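Local coordinates for phosphoglycerate dehydrogenase (Lactobacillus plantarum, PDB 3EVT), which probably catalyses the NAD-dependent oxidation of 3-phospho-D-glycerate to 3-phosphooxypyruvate, the entry step of serine biosynthesis, at residues F64-S69 / F289-A294. Numbering follows the deposited sequence.
Sequences FVQVIS and FPIFAA
F292 and Q66 meet where helix 284-302 lies over strand 64-66, and their contact is made largely by carbon atoms. CD1 of the F292 ring reaches CB of Q66 at 3.7 Å and CG at 3.9 Å, with the ring plane standing almost perpendicular to the glutamine amide, 82° from it. The same ring also approaches F64, whose CE2 comes within 3.9 Å of F292 CE1; the two side chains cross obliquely. With CG of F292 anti to the backbone N, the phenyl group reaches out from the helix to the strand, where V43 and the stacked ring of Y45 from the neighbouring strand 41-45 also pack on it. From the preceding residue, I291 sets its CG2 methyl 3.8 Å from NE2 of Q66, a van der Waals contact across the amide end. Strand and helix segments run nearly antiparallel, at 167°, with axes 10.0 Å apart. Strand 64-66 belongs to the five-stranded parallel sheet of the smaller domain in this D-2-hydroxyacid dehydrogenase fold, and the helix, though it follows the NAD-binding sheet in sequence, returns to pack on the sheet of strand 64-66. No hydrogen bond joins the two segments directly, yet the buried amide is well supplied. A bend at chi2 curls the Q66 chain back so that NE2 donates to the V67 carbonyl oxygen at 3.2 Å, nearly straight at 166°; NE2 also bonds to N89 O, while OE1 pairs with ND2 of N295, one residue beyond A294 on the helix. A leucine at Q66 would probably leave the carbonyl oxygens of V67 and N89 and the side-chain amide of N295 without these buried partners.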
ATOM      1  N   PHE A  64     -15.890 -10.346 -22.333  1.00 47.54           N
ATOM      2  CA  PHE A  64     -14.804 -10.491 -21.362  1.00 45.97           C
ATOM      3  C   PHE A  64     -14.615 -11.967 -21.015  1.00 45.14           C
ATOM      4  O   PHE A  64     -15.539 -12.593 -20.551  1.00 44.06           O
ATOM      5  CB  PHE A  64     -15.102  -9.600 -20.111  1.00 45.74           C
ATOM      6  CG  PHE A  64     -14.289  -9.948 -18.833  1.00 44.85           C
ATOM      7  CD1 PHE A  64     -12.917 -10.220 -18.885  1.00 42.44           C
ATOM      8  CD2 PHE A  64     -14.915  -9.907 -17.581  1.00 43.70           C
ATOM      9  CE1 PHE A  64     -12.179 -10.510 -17.703  1.00 41.69           C
ATOM     10  CE2 PHE A  64     -14.214 -10.164 -16.385  1.00 41.30           C
ATOM     11  CZ  PHE A  64     -12.841 -10.502 -16.445  1.00 43.22           C
ATOM     12  N   VAL A  65     -13.414 -12.524 -21.254  1.00 45.34           N
ATOM     13  CA  VAL A  65     -13.062 -13.875 -20.721  1.00 44.17           C
ATOM     14  C   VAL A  65     -12.031 -13.789 -19.579  1.00 44.10           C
ATOM     15  O   VAL A  65     -10.970 -13.202 -19.731  1.00 43.08           O
ATOM     16  CB  VAL A  65     -12.522 -14.810 -21.828  1.00 44.24           C
ATOM     17  CG1 VAL A  65     -12.080 -16.154 -21.236  1.00 41.99           C
ATOM     18  CG2 VAL A  65     -13.586 -15.048 -22.879  1.00 43.44           C
ATOM     19  N   GLN A  66     -12.351 -14.349 -18.428  1.00 44.46           N
ATOM     20  CA  GLN A  66     -11.376 -14.450 -17.358  1.00 44.84           C
ATOM     21  C   GLN A  66     -10.877 -15.890 -17.293  1.00 45.95           C
ATOM     22  O   GLN A  66     -11.632 -16.763 -16.872  1.00 45.63           O
ATOM     23  CB  GLN A  66     -12.014 -14.107 -15.989  1.00 43.74           C
ATOM     24  CG  GLN A  66     -11.082 -14.370 -14.810  1.00 42.49           C
ATOM     25  CD  GLN A  66     -10.039 -13.276 -14.590  1.00 44.24           C
ATOM     26  OE1 GLN A  66     -10.396 -12.078 -14.457  1.00 42.83           O
ATOM     27  NE2 GLN A  66      -8.729 -13.667 -14.545  1.00 39.97           N
ATOM     28  N   VAL A  67      -9.613 -16.143 -17.639  1.00 46.91           N
ATOM     29  CA  VAL A  67      -9.050 -17.495 -17.452  1.00 48.30           C
ATOM     30  C   VAL A  67      -8.468 -17.656 -16.042  1.00 50.17           C
ATOM     31  O   VAL A  67      -8.057 -16.664 -15.425  1.00 50.21           O
ATOM     32  CB  VAL A  67      -8.076 -17.888 -18.604  1.00 47.61           C
ATOM     33  CG1 VAL A  67      -8.871 -17.950 -19.872  1.00 48.34           C
ATOM     34  CG2 VAL A  67      -6.979 -16.831 -18.818  1.00 45.63           C
ATOM     35  N   ILE A  68      -8.494 -18.878 -15.506  1.00 52.73           N
ATOM     36  CA  ILE A  68      -8.112 -19.084 -14.118  1.00 55.72           C
ATOM     37  C   ILE A  68      -6.781 -19.778 -13.983  1.00 56.85           C
ATOM     38  O   ILE A  68      -6.567 -20.518 -13.044  1.00 56.09           O
ATOM     39  CB  ILE A  68      -9.170 -19.840 -13.324  1.00 56.60           C
ATOM     40  CG1 ILE A  68      -9.812 -20.921 -14.209  1.00 59.98           C
ATOM     41  CG2 ILE A  68     -10.255 -18.870 -12.804  1.00 57.82           C
ATOM     42  CD1 ILE A  68      -9.305 -22.370 -13.950  1.00 62.21           C
ATOM     43  N   SER A  69      -5.877 -19.501 -14.914  1.00 58.34           N
ATOM     44  CA  SER A  69      -4.488 -19.870 -14.752  1.00 60.71           C
ATOM     45  C   SER A  69      -3.681 -18.886 -15.592  1.00 61.18           C
ATOM     46  O   SER A  69      -4.255 -18.238 -16.456  1.00 62.15           O
ATOM     47  CB  SER A  69      -4.301 -21.313 -15.212  1.00 61.73           C
ATOM     48  OG  SER A  69      -5.132 -21.560 -16.337  1.00 63.00           O
ATOM     49  N   PHE A 289     -10.753 -16.283  -7.273  1.00 45.33           N
ATOM     50  CA  PHE A 289     -12.083 -15.668  -7.353  1.00 46.00           C
ATOM     51  C   PHE A 289     -12.094 -14.142  -7.179  1.00 45.86           C
ATOM     52  O   PHE A 289     -12.742 -13.456  -7.967  1.00 47.62           O
ATOM     53  CB  PHE A 289     -13.091 -16.305  -6.392  1.00 45.88           C
ATOM     54  CG  PHE A 289     -14.480 -15.696  -6.505  1.00 48.37           C
ATOM     55  CD1 PHE A 289     -15.295 -15.987  -7.606  1.00 49.01           C
ATOM     56  CD2 PHE A 289     -14.946 -14.800  -5.547  1.00 48.22           C
ATOM     57  CE1 PHE A 289     -16.592 -15.413  -7.750  1.00 49.17           C
ATOM     58  CE2 PHE A 289     -16.253 -14.197  -5.678  1.00 49.56           C
ATOM     59  CZ  PHE A 289     -17.066 -14.501  -6.783  1.00 49.00           C
ATOM     60  N   PRO A 290     -11.364 -13.599  -6.166  1.00 44.87           N
ATOM     61  CA  PRO A 290     -11.300 -12.124  -6.029  1.00 43.33           C
ATOM     62  C   PRO A 290     -10.767 -11.422  -7.287  1.00 42.31           C
ATOM     63  O   PRO A 290     -11.151 -10.265  -7.548  1.00 41.42           O
ATOM     64  CB  PRO A 290     -10.307 -11.922  -4.889  1.00 42.53           C
ATOM     65  CG  PRO A 290     -10.393 -13.169  -4.063  1.00 44.89           C
ATOM     66  CD  PRO A 290     -10.648 -14.286  -5.069  1.00 44.37           C
ATOM     67  N   ILE A 291      -9.884 -12.101  -8.040  1.00 40.42           N
ATOM     68  CA  ILE A 291      -9.409 -11.554  -9.316  1.00 39.96           C
ATOM     69  C   ILE A 291     -10.574 -11.340 -10.306  1.00 39.42           C
ATOM     70  O   ILE A 291     -10.764 -10.238 -10.795  1.00 38.77           O
ATOM     71  CB  ILE A 291      -8.226 -12.348  -9.959  1.00 39.76           C
ATOM     72  CG1 ILE A 291      -6.980 -12.238  -9.073  1.00 40.66           C
ATOM     73  CG2 ILE A 291      -7.870 -11.769 -11.356  1.00 38.07           C
ATOM     74  CD1 ILE A 291      -5.824 -13.236  -9.461  1.00 36.46           C
ATOM     75  N   PHE A 292     -11.345 -12.381 -10.565  1.00 38.99           N
ATOM     76  CA  PHE A 292     -12.596 -12.286 -11.332  1.00 39.45           C
ATOM     77  C   PHE A 292     -13.613 -11.266 -10.757  1.00 39.30           C
ATOM     78  O   PHE A 292     -14.084 -10.416 -11.480  1.00 39.92           O
ATOM     79  CB  PHE A 292     -13.304 -13.648 -11.411  1.00 39.52           C
ATOM     80  CG  PHE A 292     -14.588 -13.571 -12.173  1.00 39.66           C
ATOM     81  CD1 PHE A 292     -14.566 -13.200 -13.527  1.00 37.31           C
ATOM     82  CD2 PHE A 292     -15.799 -13.797 -11.544  1.00 39.93           C
ATOM     83  CE1 PHE A 292     -15.742 -13.079 -14.231  1.00 42.01           C
ATOM     84  CE2 PHE A 292     -16.984 -13.663 -12.228  1.00 41.36           C
ATOM     85  CZ  PHE A 292     -16.965 -13.312 -13.559  1.00 43.35           C
ATOM     86  N   ALA A 293     -13.920 -11.357  -9.472  1.00 38.97           N
ATOM     87  CA  ALA A 293     -14.839 -10.422  -8.815  1.00 40.03           C
ATOM     88  C   ALA A 293     -14.448  -8.949  -9.053  1.00 40.59           C
ATOM     89  O   ALA A 293     -15.307  -8.100  -9.401  1.00 40.66           O
ATOM     90  CB  ALA A 293     -14.933 -10.734  -7.273  1.00 38.90           C
ATOM     91  N   ALA A 294     -13.157  -8.651  -8.936  1.00 40.64           N
ATOM     92  CA  ALA A 294     -12.662  -7.266  -9.209  1.00 40.69           C
ATOM     93  C   ALA A 294     -12.722  -6.888 -10.673  1.00 41.24           C
ATOM     94  O   ALA A 294     -13.210  -5.803 -11.005  1.00 42.39           O
ATOM     95  CB  ALA A 294     -11.236  -7.073  -8.669  1.00 41.79           C
TER